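Local coordinates for protein acetate kinase (Entamoeba histolytica, PDB 4H0O) that probably interconverts acetate and acetyl phosphate as a pyrophosphate-dependent acetate kinase of the ASKHA superfamily, at residues Gly135-Ser140 with Gln149-Asp154; His184-Glu189 with Leu395-Glu400; Gly102-Lys107 with Asp112-Lys117; Leu26-Phe31 with Gln82-Asn87; Pro53-His58 with Pro69-Pro74. All coordinates share one frame; numbering follows the deposited sequence.

Contact 1. Residues Gly135-Ser140 with Gln149-Asp154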
# COMPACT_ATOMS: atom_id res chain seq x y z
N GLY B 135 14.05 6.30 30.91
CA GLY B 135 14.22 6.94 32.20
C GLY B 135 13.71 6.07 33.34
O GLY B 135 14.33 5.98 34.40
N VAL B 136 12.57 5.42 33.11
CA VAL B 136 11.98 4.52 34.09
C VAL B 136 12.87 3.30 34.29
O VAL B 136 13.07 2.85 35.42
CB VAL B 136 10.55 4.09 33.68
CG1 VAL B 136 10.02 3.01 34.61
CG2 VAL B 136 9.62 5.29 33.69
N ILE B 137 13.40 2.77 33.19
CA ILE B 137 14.32 1.63 33.25
C ILE B 137 15.59 1.95 34.06
O ILE B 137 15.99 1.17 34.92
CB ILE B 137 14.71 1.13 31.84
CG1 ILE B 137 13.52 0.43 31.18
CG2 ILE B 137 15.89 0.18 31.90
CD1 ILE B 137 13.79 -0.05 29.76
N GLU B 138 16.20 3.10 33.80
CA GLU B 138 17.40 3.52 34.52
C GLU B 138 17.18 3.66 36.03
O GLU B 138 17.99 3.19 36.83
CB GLU B 138 17.98 4.81 33.93
CG GLU B 138 19.14 4.60 32.97
CD GLU B 138 19.88 5.88 32.64
OE1 GLU B 138 19.29 6.97 32.80
OE2 GLU B 138 21.05 5.80 32.21
N ILE B 139 16.09 4.32 36.42
CA ILE B 139 15.79 4.49 37.83
C ILE B 139 15.40 3.16 38.48
O ILE B 139 15.63 2.94 39.67
CB ILE B 139 14.71 5.58 38.07
CG1 ILE B 139 15.10 6.48 39.24
CG2 ILE B 139 13.33 4.97 38.29
CD1 ILE B 139 16.38 7.25 39.00
N SER B 140 14.82 2.26 37.69
CA SER B 140 14.34 0.98 38.19
C SER B 140 15.52 0.05 38.49
O SER B 140 15.50 -0.69 39.48
CB SER B 140 13.39 0.34 37.18
OG SER B 140 12.49 -0.55 37.80
N GLN B 149 15.71 -7.78 35.59
CA GLN B 149 14.79 -6.94 34.83
C GLN B 149 14.92 -7.20 33.33
O GLN B 149 16.00 -7.57 32.85
CB GLN B 149 15.01 -5.45 35.15
CG GLN B 149 14.99 -5.14 36.64
CD GLN B 149 14.81 -3.66 36.95
OE1 GLN B 149 14.21 -2.92 36.18
NE2 GLN B 149 15.34 -3.24 38.10
N TYR B 150 13.82 -7.03 32.60
CA TYR B 150 13.81 -7.30 31.17
C TYR B 150 13.06 -6.21 30.41
O TYR B 150 12.15 -5.57 30.95
CB TYR B 150 13.18 -8.66 30.87
CG TYR B 150 11.70 -8.78 31.21
CD1 TYR B 150 11.28 -9.11 32.49
CD2 TYR B 150 10.73 -8.59 30.23
CE1 TYR B 150 9.94 -9.23 32.79
CE2 TYR B 150 9.39 -8.71 30.53
CZ TYR B 150 9.00 -9.03 31.81
OH TYR B 150 7.66 -9.15 32.10
N VAL B 151 13.45 -6.01 29.16
CA VAL B 151 12.77 -5.05 28.31
C VAL B 151 12.11 -5.76 27.13
O VAL B 151 12.77 -6.46 26.36
CB VAL B 151 13.74 -3.93 27.83
CG1 VAL B 151 14.99 -4.52 27.20
CG2 VAL B 151 13.03 -2.99 26.88
N ALA B 152 10.79 -5.62 27.03
CA ALA B 152 10.05 -6.19 25.91
C ALA B 152 10.08 -5.21 24.74
O ALA B 152 9.54 -4.11 24.84
CB ALA B 152 8.63 -6.49 26.32
N ILE B 153 10.70 -5.61 23.63
CA ILE B 153 10.85 -4.72 22.48
C ILE B 153 9.76 -4.93 21.42
O ILE B 153 9.59 -6.03 20.90
CB ILE B 153 12.25 -4.85 21.83
CG1 ILE B 153 13.32 -4.17 22.69
CG2 ILE B 153 12.27 -4.21 20.46
CD1 ILE B 153 13.88 -5.03 23.78
N ASP B 154 9.04 -3.86 21.09
CA ASP B 154 7.87 -3.95 20.22
C ASP B 154 8.22 -4.24 18.75
O ASP B 154 7.34 -4.59 17.96
CB ASP B 154 7.05 -2.66 20.31
CG ASP B 154 5.58 -2.88 20.01
OD1 ASP B 154 5.01 -3.88 20.50
OD2 ASP B 154 4.98 -2.04 19.30

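Contact 2. Residues His184-Glu189 with Leu395-Glu400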
# COMPACT_ATOMS: atom_id res chain seq x y z
N HIS B 184 3.78 -3.23 16.93
CA HIS B 184 2.80 -4.08 17.61
C HIS B 184 3.30 -5.52 17.73
O HIS B 184 2.51 -6.46 17.85
CB HIS B 184 1.45 -4.06 16.88
CG HIS B 184 0.88 -2.70 16.68
ND1 HIS B 184 0.20 -2.33 15.53
CD2 HIS B 184 0.89 -1.60 17.47
CE1 HIS B 184 -0.18 -1.07 15.63
NE2 HIS B 184 0.23 -0.60 16.80
N GLY B 185 4.63 -5.69 17.71
CA GLY B 185 5.24 -7.01 17.71
C GLY B 185 4.90 -7.83 18.94
O GLY B 185 4.67 -9.04 18.85
N LEU B 186 4.87 -7.17 20.09
CA LEU B 186 4.58 -7.84 21.36
C LEU B 186 3.14 -8.35 21.41
O LEU B 186 2.87 -9.44 21.91
CB LEU B 186 4.85 -6.88 22.52
CG LEU B 186 6.31 -6.47 22.71
CD1 LEU B 186 6.44 -5.35 23.73
CD2 LEU B 186 7.14 -7.67 23.12
N SER B 187 2.21 -7.55 20.88
CA SER B 187 0.81 -7.94 20.77
C SER B 187 0.66 -9.19 19.89
O SER B 187 -0.04 -10.14 20.25
CB SER B 187 0.00 -6.77 20.19
OG SER B 187 -1.34 -7.14 19.93
N TYR B 188 1.35 -9.19 18.75
CA TYR B 188 1.30 -10.32 17.82
C TYR B 188 1.83 -11.62 18.43
O TYR B 188 1.16 -12.65 18.35
CB TYR B 188 2.06 -9.98 16.53
CG TYR B 188 1.34 -8.98 15.66
CD1 TYR B 188 -0.01 -9.12 15.38
CD2 TYR B 188 2.01 -7.89 15.11
CE1 TYR B 188 -0.68 -8.22 14.58
CE2 TYR B 188 1.35 -6.98 14.31
CZ TYR B 188 0.00 -7.15 14.06
OH TYR B 188 -0.68 -6.25 13.27
N GLU B 189 3.02 -11.58 19.03
CA GLU B 189 3.59 -12.81 19.59
C GLU B 189 2.85 -13.28 20.83
O GLU B 189 2.88 -14.47 21.17
CB GLU B 189 5.10 -12.70 19.83
CG GLU B 189 5.56 -11.50 20.63
CD GLU B 189 7.07 -11.35 20.62
OE1 GLU B 189 7.77 -12.37 20.80
OE2 GLU B 189 7.57 -10.21 20.44
N LEU B 395 4.10 -9.27 30.58
CA LEU B 395 4.29 -10.36 31.53
C LEU B 395 4.64 -11.66 30.81
O LEU B 395 5.52 -12.41 31.25
CB LEU B 395 3.03 -10.56 32.37
CG LEU B 395 3.14 -11.64 33.46
CD1 LEU B 395 4.21 -11.26 34.47
CD2 LEU B 395 1.80 -11.88 34.15
N GLN B 396 3.97 -11.92 29.69
CA GLN B 396 4.20 -13.13 28.91
C GLN B 396 5.63 -13.19 28.37
O GLN B 396 6.24 -14.26 28.32
CB GLN B 396 3.19 -13.22 27.76
CG GLN B 396 3.36 -14.47 26.89
CD GLN B 396 3.09 -15.75 27.66
OE1 GLN B 396 2.11 -15.86 28.39
NE2 GLN B 396 3.97 -16.73 27.49
N LYS B 397 6.15 -12.04 27.97
CA LYS B 397 7.52 -11.95 27.48
C LYS B 397 8.49 -12.33 28.61
O LYS B 397 9.56 -12.89 28.36
CB LYS B 397 7.81 -10.53 26.98
CG LYS B 397 8.88 -10.46 25.88
CD LYS B 397 8.44 -11.26 24.66
CE LYS B 397 9.62 -11.75 23.83
NZ LYS B 397 10.76 -12.16 24.70
N GLY B 398 8.09 -12.04 29.84
CA GLY B 398 8.89 -12.38 31.00
C GLY B 398 8.90 -13.86 31.32
O GLY B 398 9.93 -14.40 31.74
N LYS B 399 7.74 -14.51 31.16
CA LYS B 399 7.65 -15.96 31.34
C LYS B 399 8.58 -16.64 30.34
O LYS B 399 9.21 -17.64 30.65
CB LYS B 399 6.22 -16.44 31.10
CG LYS B 399 5.16 -15.80 31.99
CD LYS B 399 3.79 -16.45 31.76
CE LYS B 399 2.66 -15.61 32.35
NZ LYS B 399 1.31 -16.19 32.06
N GLU B 400 8.65 -16.07 29.15
CA GLU B 400 9.47 -16.61 28.07
C GLU B 400 10.96 -16.47 28.38
O GLU B 400 11.76 -17.33 28.02
CB GLU B 400 9.12 -15.88 26.77
CG GLU B 400 9.83 -16.36 25.53
CD GLU B 400 9.32 -15.66 24.29
OE1 GLU B 400 8.11 -15.34 24.24
OE2 GLU B 400 10.13 -15.41 23.37
O HOH W 1 7.84 -15.01 20.85

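Contact 3. Residues Gly102-Lys107 with Asp112-Lys117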
# COMPACT_ATOMS: atom_id res chain seq x y z
N GLY B 102 15.18 -0.56 17.00
CA GLY B 102 16.07 -0.38 15.87
C GLY B 102 16.67 -1.67 15.33
O GLY B 102 16.06 -2.74 15.42
N SER B 103 17.87 -1.56 14.77
CA SER B 103 18.53 -2.68 14.10
C SER B 103 19.08 -3.73 15.07
O SER B 103 19.09 -4.92 14.76
CB SER B 103 19.65 -2.17 13.19
OG SER B 103 20.57 -1.37 13.91
N TYR B 104 19.54 -3.29 16.24
CA TYR B 104 20.20 -4.19 17.18
C TYR B 104 19.28 -5.25 17.79
O TYR B 104 19.64 -6.42 17.89
CB TYR B 104 20.90 -3.40 18.30
CG TYR B 104 21.57 -4.27 19.34
CD1 TYR B 104 22.83 -4.81 19.13
CD2 TYR B 104 20.94 -4.55 20.55
CE1 TYR B 104 23.45 -5.61 20.08
CE2 TYR B 104 21.55 -5.35 21.51
CZ TYR B 104 22.80 -5.87 21.26
OH TYR B 104 23.40 -6.66 22.21
N PHE B 105 18.09 -4.83 18.22
CA PHE B 105 17.20 -5.72 18.94
C PHE B 105 16.34 -6.62 18.04
O PHE B 105 15.27 -6.21 17.57
CB PHE B 105 16.33 -4.93 19.93
CG PHE B 105 17.10 -4.34 21.09
CD1 PHE B 105 17.35 -5.09 22.23
CD2 PHE B 105 17.56 -3.04 21.04
CE1 PHE B 105 18.05 -4.56 23.30
CE2 PHE B 105 18.26 -2.49 22.11
CZ PHE B 105 18.50 -3.25 23.23
N LYS B 106 16.82 -7.84 17.80
CA LYS B 106 16.06 -8.86 17.10
C LYS B 106 15.27 -9.68 18.11
O LYS B 106 14.35 -10.42 17.77
CB LYS B 106 16.99 -9.77 16.28
CG LYS B 106 17.63 -9.10 15.07
CD LYS B 106 19.15 -9.23 15.11
CE LYS B 106 19.81 -8.42 14.00
NZ LYS B 106 21.01 -7.67 14.49
N LYS B 107 15.66 -9.54 19.38
CA LYS B 107 14.96 -10.21 20.47
C LYS B 107 14.76 -9.24 21.63
O LYS B 107 15.56 -8.34 21.85
CB LYS B 107 15.76 -11.43 20.95
CG LYS B 107 15.71 -12.62 20.01
CD LYS B 107 16.62 -13.76 20.48
CE LYS B 107 18.09 -13.36 20.45
NZ LYS B 107 19.00 -14.54 20.57
N ASP B 112 21.18 -5.75 30.76
CA ASP B 112 22.54 -5.63 31.28
C ASP B 112 23.15 -4.30 30.86
O ASP B 112 22.44 -3.39 30.45
CB ASP B 112 23.41 -6.81 30.83
CG ASP B 112 23.37 -7.04 29.33
OD1 ASP B 112 23.14 -6.07 28.57
OD2 ASP B 112 23.58 -8.19 28.89
N GLU B 113 24.48 -4.20 30.95
CA GLU B 113 25.18 -2.97 30.57
C GLU B 113 25.15 -2.74 29.06
O GLU B 113 25.01 -1.61 28.60
CB GLU B 113 26.62 -2.99 31.08
CG GLU B 113 27.35 -1.66 30.95
CD GLU B 113 26.76 -0.58 31.83
OE1 GLU B 113 26.16 -0.91 32.88
OE2 GLU B 113 26.89 0.62 31.48
N VAL B 114 25.30 -3.82 28.30
CA VAL B 114 25.25 -3.75 26.84
C VAL B 114 23.87 -3.31 26.35
O VAL B 114 23.75 -2.39 25.54
CB VAL B 114 25.63 -5.09 26.19
CG1 VAL B 114 25.52 -5.01 24.67
CG2 VAL B 114 27.04 -5.50 26.59
N VAL B 115 22.83 -3.98 26.85
CA VAL B 115 21.45 -3.66 26.53
C VAL B 115 21.11 -2.19 26.80
O VAL B 115 20.55 -1.50 25.94
CB VAL B 115 20.46 -4.58 27.28
CG1 VAL B 115 19.05 -4.04 27.22
CG2 VAL B 115 20.50 -6.00 26.71
N LEU B 116 21.48 -1.71 27.98
CA LEU B 116 21.27 -0.31 28.35
C LEU B 116 21.96 0.65 27.37
O LEU B 116 21.40 1.67 26.98
CB LEU B 116 21.75 -0.04 29.78
CG LEU B 116 20.82 -0.48 30.91
CD1 LEU B 116 21.53 -0.43 32.25
CD2 LEU B 116 19.57 0.39 30.94
N LYS B 117 23.18 0.30 26.98
CA LYS B 117 23.94 1.09 26.01
C LYS B 117 23.25 1.11 24.65
O LYS B 117 23.19 2.15 23.99
CB LYS B 117 25.36 0.52 25.88
CG LYS B 117 26.17 1.08 24.73
CD LYS B 117 27.23 0.07 24.29
CE LYS B 117 26.61 -1.30 24.04
NZ LYS B 117 27.61 -2.33 23.62

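Contact 4. Residues Leu26-Phe31 with Gln82-Asn87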
# COMPACT_ATOMS: atom_id res chain seq x y z
N LEU B 26 2.14 7.45 35.00
CA LEU B 26 2.72 6.12 34.97
C LEU B 26 1.80 5.17 35.72
O LEU B 26 1.36 5.48 36.83
CB LEU B 26 4.11 6.12 35.61
CG LEU B 26 4.77 4.75 35.81
CD1 LEU B 26 5.05 4.11 34.46
CD2 LEU B 26 6.05 4.86 36.62
N THR B 27 1.50 4.02 35.12
CA THR B 27 0.73 2.98 35.80
C THR B 27 1.59 1.74 36.01
O THR B 27 2.61 1.57 35.33
CB THR B 27 -0.54 2.60 35.03
OG1 THR B 27 -0.18 1.93 33.81
CG2 THR B 27 -1.36 3.84 34.70
N TYR B 28 1.19 0.88 36.93
CA TYR B 28 1.93 -0.35 37.20
C TYR B 28 1.00 -1.46 37.67
O TYR B 28 -0.09 -1.20 38.18
CB TYR B 28 3.02 -0.13 38.25
CG TYR B 28 2.52 -0.14 39.68
CD1 TYR B 28 2.06 1.02 40.29
CD2 TYR B 28 2.53 -1.31 40.43
CE1 TYR B 28 1.61 1.02 41.59
CE2 TYR B 28 2.07 -1.33 41.74
CZ TYR B 28 1.62 -0.16 42.31
OH TYR B 28 1.18 -0.18 43.61
N LYS B 29 1.45 -2.70 37.50
CA LYS B 29 0.76 -3.85 38.07
C LYS B 29 1.78 -4.83 38.62
O LYS B 29 2.91 -4.89 38.13
CB LYS B 29 -0.11 -4.54 37.01
CG LYS B 29 -1.33 -3.74 36.56
CD LYS B 29 -2.23 -4.59 35.67
CE LYS B 29 -3.41 -3.78 35.12
NZ LYS B 29 -4.34 -3.35 36.20
N VAL B 30 1.39 -5.57 39.65
CA VAL B 30 2.23 -6.65 40.16
C VAL B 30 1.49 -7.97 40.00
O VAL B 30 0.32 -8.08 40.37
CB VAL B 30 2.62 -6.44 41.64
CG1 VAL B 30 3.53 -7.56 42.12
CG2 VAL B 30 3.31 -5.10 41.82
N PHE B 31 2.17 -8.97 39.45
CA PHE B 31 1.55 -10.27 39.23
C PHE B 31 2.15 -11.36 40.12
O PHE B 31 3.36 -11.42 40.33
CB PHE B 31 1.67 -10.70 37.76
CG PHE B 31 0.88 -9.84 36.81
CD1 PHE B 31 -0.44 -10.14 36.52
CD2 PHE B 31 1.47 -8.74 36.20
CE1 PHE B 31 -1.16 -9.36 35.64
CE2 PHE B 31 0.75 -7.96 35.32
CZ PHE B 31 -0.57 -8.26 35.04
N GLN B 82 9.13 2.34 46.29
CA GLN B 82 9.20 2.63 47.71
C GLN B 82 7.94 2.18 48.45
O GLN B 82 8.02 1.61 49.54
CB GLN B 82 9.45 4.12 47.94
CG GLN B 82 9.31 4.58 49.38
CD GLN B 82 9.82 5.99 49.59
OE1 GLN B 82 10.80 6.41 48.96
NE2 GLN B 82 9.16 6.74 50.47
N PHE B 83 6.78 2.42 47.84
CA PHE B 83 5.50 2.02 48.43
C PHE B 83 5.42 0.51 48.61
O PHE B 83 4.93 0.03 49.63
CB PHE B 83 4.34 2.50 47.55
CG PHE B 83 3.01 1.87 47.90
CD1 PHE B 83 2.22 2.40 48.91
CD2 PHE B 83 2.54 0.77 47.20
CE1 PHE B 83 0.99 1.83 49.22
CE2 PHE B 83 1.32 0.19 47.51
CZ PHE B 83 0.54 0.72 48.52
N LEU B 84 5.89 -0.23 47.61
CA LEU B 84 5.82 -1.68 47.63
C LEU B 84 6.73 -2.27 48.71
O LEU B 84 6.38 -3.27 49.34
CB LEU B 84 6.17 -2.25 46.25
CG LEU B 84 5.24 -1.80 45.12
CD1 LEU B 84 5.81 -2.15 43.75
CD2 LEU B 84 3.85 -2.41 45.29
N LYS B 85 7.89 -1.65 48.91
CA LYS B 85 8.81 -2.06 49.96
C LYS B 85 8.18 -1.83 51.33
O LYS B 85 8.23 -2.71 52.19
CB LYS B 85 10.13 -1.28 49.85
CG LYS B 85 11.04 -1.75 48.73
CD LYS B 85 12.29 -0.88 48.64
CE LYS B 85 13.29 -1.43 47.63
NZ LYS B 85 14.49 -0.57 47.51
N GLU B 86 7.59 -0.65 51.52
CA GLU B 86 6.96 -0.30 52.79
C GLU B 86 5.74 -1.16 53.13
O GLU B 86 5.38 -1.31 54.29
CB GLU B 86 6.59 1.19 52.82
CG GLU B 86 7.79 2.13 52.95
CD GLU B 86 7.40 3.59 52.93
OE1 GLU B 86 6.21 3.89 52.67
OE2 GLU B 86 8.28 4.45 53.15
N ASN B 87 5.12 -1.74 52.10
CA ASN B 87 3.98 -2.63 52.32
C ASN B 87 4.31 -4.11 52.11
O ASN B 87 3.41 -4.93 51.94
CB ASN B 87 2.79 -2.21 51.46
CG ASN B 87 2.09 -0.97 51.99
OD1 ASN B 87 1.09 -1.06 52.70
ND2 ASN B 87 2.62 0.20 51.65

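Contact 5. Residues Pro53-His58 with Pro69-Pro74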
# COMPACT_ATOMS: atom_id res chain seq x y z
N PRO B 53 -2.75 16.34 43.83
CA PRO B 53 -2.59 15.14 43.00
C PRO B 53 -1.94 14.03 43.82
O PRO B 53 -1.22 14.32 44.77
CB PRO B 53 -1.64 15.61 41.89
CG PRO B 53 -0.91 16.76 42.48
CD PRO B 53 -1.91 17.45 43.36
N PHE B 54 -2.20 12.78 43.45
CA PHE B 54 -1.76 11.66 44.27
C PHE B 54 -1.56 10.39 43.45
O PHE B 54 -2.08 10.26 42.34
CB PHE B 54 -2.78 11.39 45.38
CG PHE B 54 -4.15 11.02 44.87
CD1 PHE B 54 -5.04 12.00 44.47
CD2 PHE B 54 -4.54 9.69 44.79
CE1 PHE B 54 -6.30 11.66 44.01
CE2 PHE B 54 -5.79 9.35 44.32
CZ PHE B 54 -6.67 10.34 43.93
N ILE B 55 -0.81 9.44 44.01
CA ILE B 55 -0.75 8.10 43.46
C ILE B 55 -1.84 7.26 44.13
O ILE B 55 -1.93 7.21 45.36
CB ILE B 55 0.62 7.44 43.71
CG1 ILE B 55 1.74 8.34 43.18
CG2 ILE B 55 0.68 6.07 43.04
CD1 ILE B 55 3.13 7.77 43.38
N GLU B 56 -2.68 6.62 43.32
CA GLU B 56 -3.71 5.75 43.87
C GLU B 56 -3.25 4.30 43.81
O GLU B 56 -3.02 3.76 42.73
CB GLU B 56 -5.02 5.93 43.10
CG GLU B 56 -6.14 5.00 43.56
CD GLU B 56 -7.51 5.43 43.06
OE1 GLU B 56 -7.60 6.52 42.45
OE2 GLU B 56 -8.49 4.68 43.28
N HIS B 57 -3.13 3.68 44.97
CA HIS B 57 -2.72 2.28 45.03
C HIS B 57 -3.90 1.36 45.32
O HIS B 57 -4.71 1.63 46.21
CB HIS B 57 -1.62 2.09 46.07
CG HIS B 57 -0.33 2.75 45.72
ND1 HIS B 57 0.57 2.21 44.83
CD2 HIS B 57 0.23 3.92 46.14
CE1 HIS B 57 1.62 3.00 44.71
NE2 HIS B 57 1.43 4.05 45.50
N HIS B 58 -4.00 0.28 44.55
CA HIS B 58 -4.98 -0.76 44.81
C HIS B 58 -4.24 -2.00 45.30
O HIS B 58 -3.46 -2.61 44.57
CB HIS B 58 -5.81 -1.05 43.55
CG HIS B 58 -6.71 0.09 43.15
ND1 HIS B 58 -7.52 0.03 42.03
CD2 HIS B 58 -6.91 1.29 43.71
CE1 HIS B 58 -8.19 1.17 41.93
NE2 HIS B 58 -7.84 1.95 42.93
N PRO B 69 3.53 15.81 44.67
CA PRO B 69 3.58 16.88 43.67
C PRO B 69 3.30 16.25 42.31
O PRO B 69 3.19 15.02 42.23
CB PRO B 69 5.03 17.35 43.73
CG PRO B 69 5.56 16.85 45.05
CD PRO B 69 4.84 15.57 45.30
N ILE B 70 3.18 17.05 41.25
CA ILE B 70 3.09 16.47 39.92
C ILE B 70 4.41 15.77 39.63
O ILE B 70 5.49 16.35 39.80
CB ILE B 70 2.79 17.54 38.84
CG1 ILE B 70 1.37 18.07 39.01
CG2 ILE B 70 2.95 16.95 37.45
CD1 ILE B 70 0.30 17.00 38.96
N LEU B 71 4.34 14.51 39.22
CA LEU B 71 5.53 13.69 39.05
C LEU B 71 5.79 13.35 37.59
O LEU B 71 4.85 13.10 36.83
CB LEU B 71 5.39 12.39 39.86
CG LEU B 71 5.31 12.53 41.38
CD1 LEU B 71 4.90 11.22 42.04
CD2 LEU B 71 6.64 13.01 41.93
N ASN B 72 7.06 13.34 37.19
CA ASN B 72 7.42 12.73 35.92
C ASN B 72 7.39 11.21 36.07
O ASN B 72 7.00 10.70 37.12
CB ASN B 72 8.77 13.24 35.38
CG ASN B 72 9.94 12.90 36.29
OD1 ASN B 72 9.93 11.91 37.01
ND2 ASN B 72 10.98 13.73 36.23
N HIS B 73 7.80 10.48 35.04
CA HIS B 73 7.75 9.03 35.11
C HIS B 73 8.77 8.38 36.06
O HIS B 73 8.38 7.58 36.92
CB HIS B 73 7.79 8.41 33.70
CG HIS B 73 6.60 8.76 32.86
ND1 HIS B 73 5.31 8.39 33.19
CD2 HIS B 73 6.50 9.44 31.69
CE1 HIS B 73 4.48 8.83 32.27
NE2 HIS B 73 5.17 9.47 31.35
N PRO B 74 10.07 8.72 35.94
CA PRO B 74 11.02 8.08 36.86
C PRO B 74 10.80 8.43 38.34
O PRO B 74 11.07 7.59 39.20
CB PRO B 74 12.39 8.59 36.38
CG PRO B 74 12.09 9.84 35.63
CD PRO B 74 10.76 9.61 34.98

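Contact 1. Residues Gly135-Ser140 with Gln149-Asp154
The carboxamide of Gln149 lies against the Ser140 end of segment 135-140 and meets that serine twice, once with each of its polar atoms. NE2 of Gln149 donates to the backbone O of Ser140 at 2.9 Å with an N-H...O angle of 157°. The oxygen lies in the plane of the glutamine amide, yet the NE2 donor stands above the serine carbonyl plane, 66° out of it. OG of Ser140 reaches the other branch of the amide, giving a weak bond to Gln149 OE1 at 3.3 Å; with chi1 at -155° the hydroxyl is swung away from the backbone N and beside the carbonyl carbon, next to the glutamine. A long, extended glutamine suits a strand that must span to a helix, and His96 also bonds to its OE1. In this ribonuclease H-like fold, helix 129-143 packs over the parallel strands 93-98 and 148-153, the second running into Asp154, the predicted proton donor/acceptor. Further along the strand the contact turns apolar. Ile137 and Val151, branched side chains suited to a buried helix-sheet interface, cross at about a right angle and touch by single methyls, CD1 of the isoleucine meeting CG2 of the valine at 4.2 Å.

Contact 2. Residues His184-Glu189 with Leu395-Glu400
Glu189 OE1 can accept a bond of 2.6 Å from a water and at the same time lies 3.6 Å from CE of Lys397. In this ribonuclease H-like (ASKHA) fold the C-terminal helix 390-402 here meets the start of helix 185-195, and both Leu186 and Lys397 touch Ala152 of strand 148-153. The predicted active site is close: His184, a probable transition-state stabiliser, is the N-cap of helix 185-195, and its backbone N bonds to the carboxylate of Asp154. Lys397 is largely buried and packs through its aliphatic chain, crossing Leu186 at about a right angle so that the lysine CD meets CD2 of the leucine at 4.1 Å. Bends at chi2 (61°) and chi4 (38°) carry NZ round toward its own helix, where it forms a rather long salt bridge to Glu400 OE2, 3.6 Å away. Glu189 OE1 remains 4.9 Å from the same NZ, whose positive charge would probably ease the approach of the two glutamates. The water can also donate weakly to Glu400 OE1 at 3.4 Å, though it has more acceptors in reach than protons, so these bonds need not all form at once.

Contact 3. Residues Gly102-Lys107 with Asp112-Lys117
With chi1 at 178°, Tyr104 carries its ring out beside its own carbonyl carbon toward Val114, whereas Phe105, at -69°, has CG beside the backbone N and extends its ring toward Val115. OH of Tyr104 ends 3.6 Å from CG1 of Val114, the two side chains crossing at about a right angle. Phe105 presents its far edge: CZ lies 3.8 Å from the backbone O of Val115, which sits near the ring plane, and CE1 touches CG1 of Val115 at 4.1 Å. Tyr104 CD2 covers one face of the phenylalanine, 3.6 Å above its centre. The large apolar Phe105 ring can reach from the loop to helix and sheet, while the tyrosine keeps its hydroxyl at the exposed rim. Facing them, the first helical turn is fixed by its N-cap Asp112, whose OD1 is met nearly head-on by Val115 N at 2.7 Å. Inside, Phe105 also touches Leu119 of helix 113-120 and Ile153 of strand 148-153, while Val115 rests on Val151, so the loop and the helix start rest together on the sheet.

Contact 4. Residues Leu26-Phe31 with Gln82-Asn87
Tyr28 sends its ring from the strand toward the helix, and its hydroxyl marks the dense part of this contact. Tyr28 OH lies 3.9 Å from CD2 of Leu84 and an equal 3.9 Å from CE2 of Phe83, while its polar need is met by a hydrogen bond to His57. Tyrosine suits the place because it is long enough to meet Leu84 and Phe83 part-way between axes 12.1 Å apart and still offers a polar end. Its side chain slides past Leu84 in the opposite direction but stands roughly perpendicular to Phe83. Val30, two residues on and therefore on the same side of the strand, adds a looser touch, CG2 to Leu84 CD1 at 4.3 Å. On the outward side, Gln82, Lys85 and Glu86 are exposed, polar residues fitting a solvent-facing helix surface. Beyond them the chain turns at Asn87, whose ND2 bonds to Phe83 O at 3.1 Å and lies above one face of the Phe83 ring, offset toward its rim. A helix laid over a sheet, running at 35° to the strand direction, is the layered build of the ribonuclease H-like fold of this superfamily.

Contact 5. Residues Pro53-His58 with Pro69-Pro74
Pro53 meets Ile70 through one side of its ring. Its CB lies 3.8 Å from Ile70 CD1, and the next atom, CG, comes to 3.7 Å from that methyl and 4.2 Å from the backbone C of Pro69. The last ring atom, Pro53 CD, which closes back onto the proline N, stands farther off, 4.9 Å from Ile70 CD1. A rigid ring suits this partly exposed edge, where the isoleucine tip crosses it at about a right angle. Deeper in, Ile55 and Leu71 meet only by their methyls, CD1 to CD1 at 4.1 Å, two branched aliphatic chains suited to the more buried part of the contact. Asn72 caps helix 73-86 with its OD1 accepting from Gln75 N. Strand 54-59 lies between antiparallel strands 36-44 and 62-67, and segment 69-74 leads from strand 62-67 into the first residues of helix 73-86, of which His73 already touches helix 129-143.

From the N terminus, contact 4 opens first and closes a loop of some fifty residues, drawing helix 73-86 back onto strand 26-31. Contact 5 is nested inside that loop and ties strand 54-59 to the approach of the same helix; the two meet where Leu26 packs on His73. Contact 3 then closes a short loop, followed by contact 1, which closes the short connection between helix 129-143 and strand 148-153; Ile137 of contact 1 packs on Leu116 of contact 3. Contact 2 opens last, joined to contact 1 through Asp154, and closes the long excursion through the second sheet by returning the C-terminal helix, whose Leu395 rests on Phe31 of contact 4. No two contacts cross.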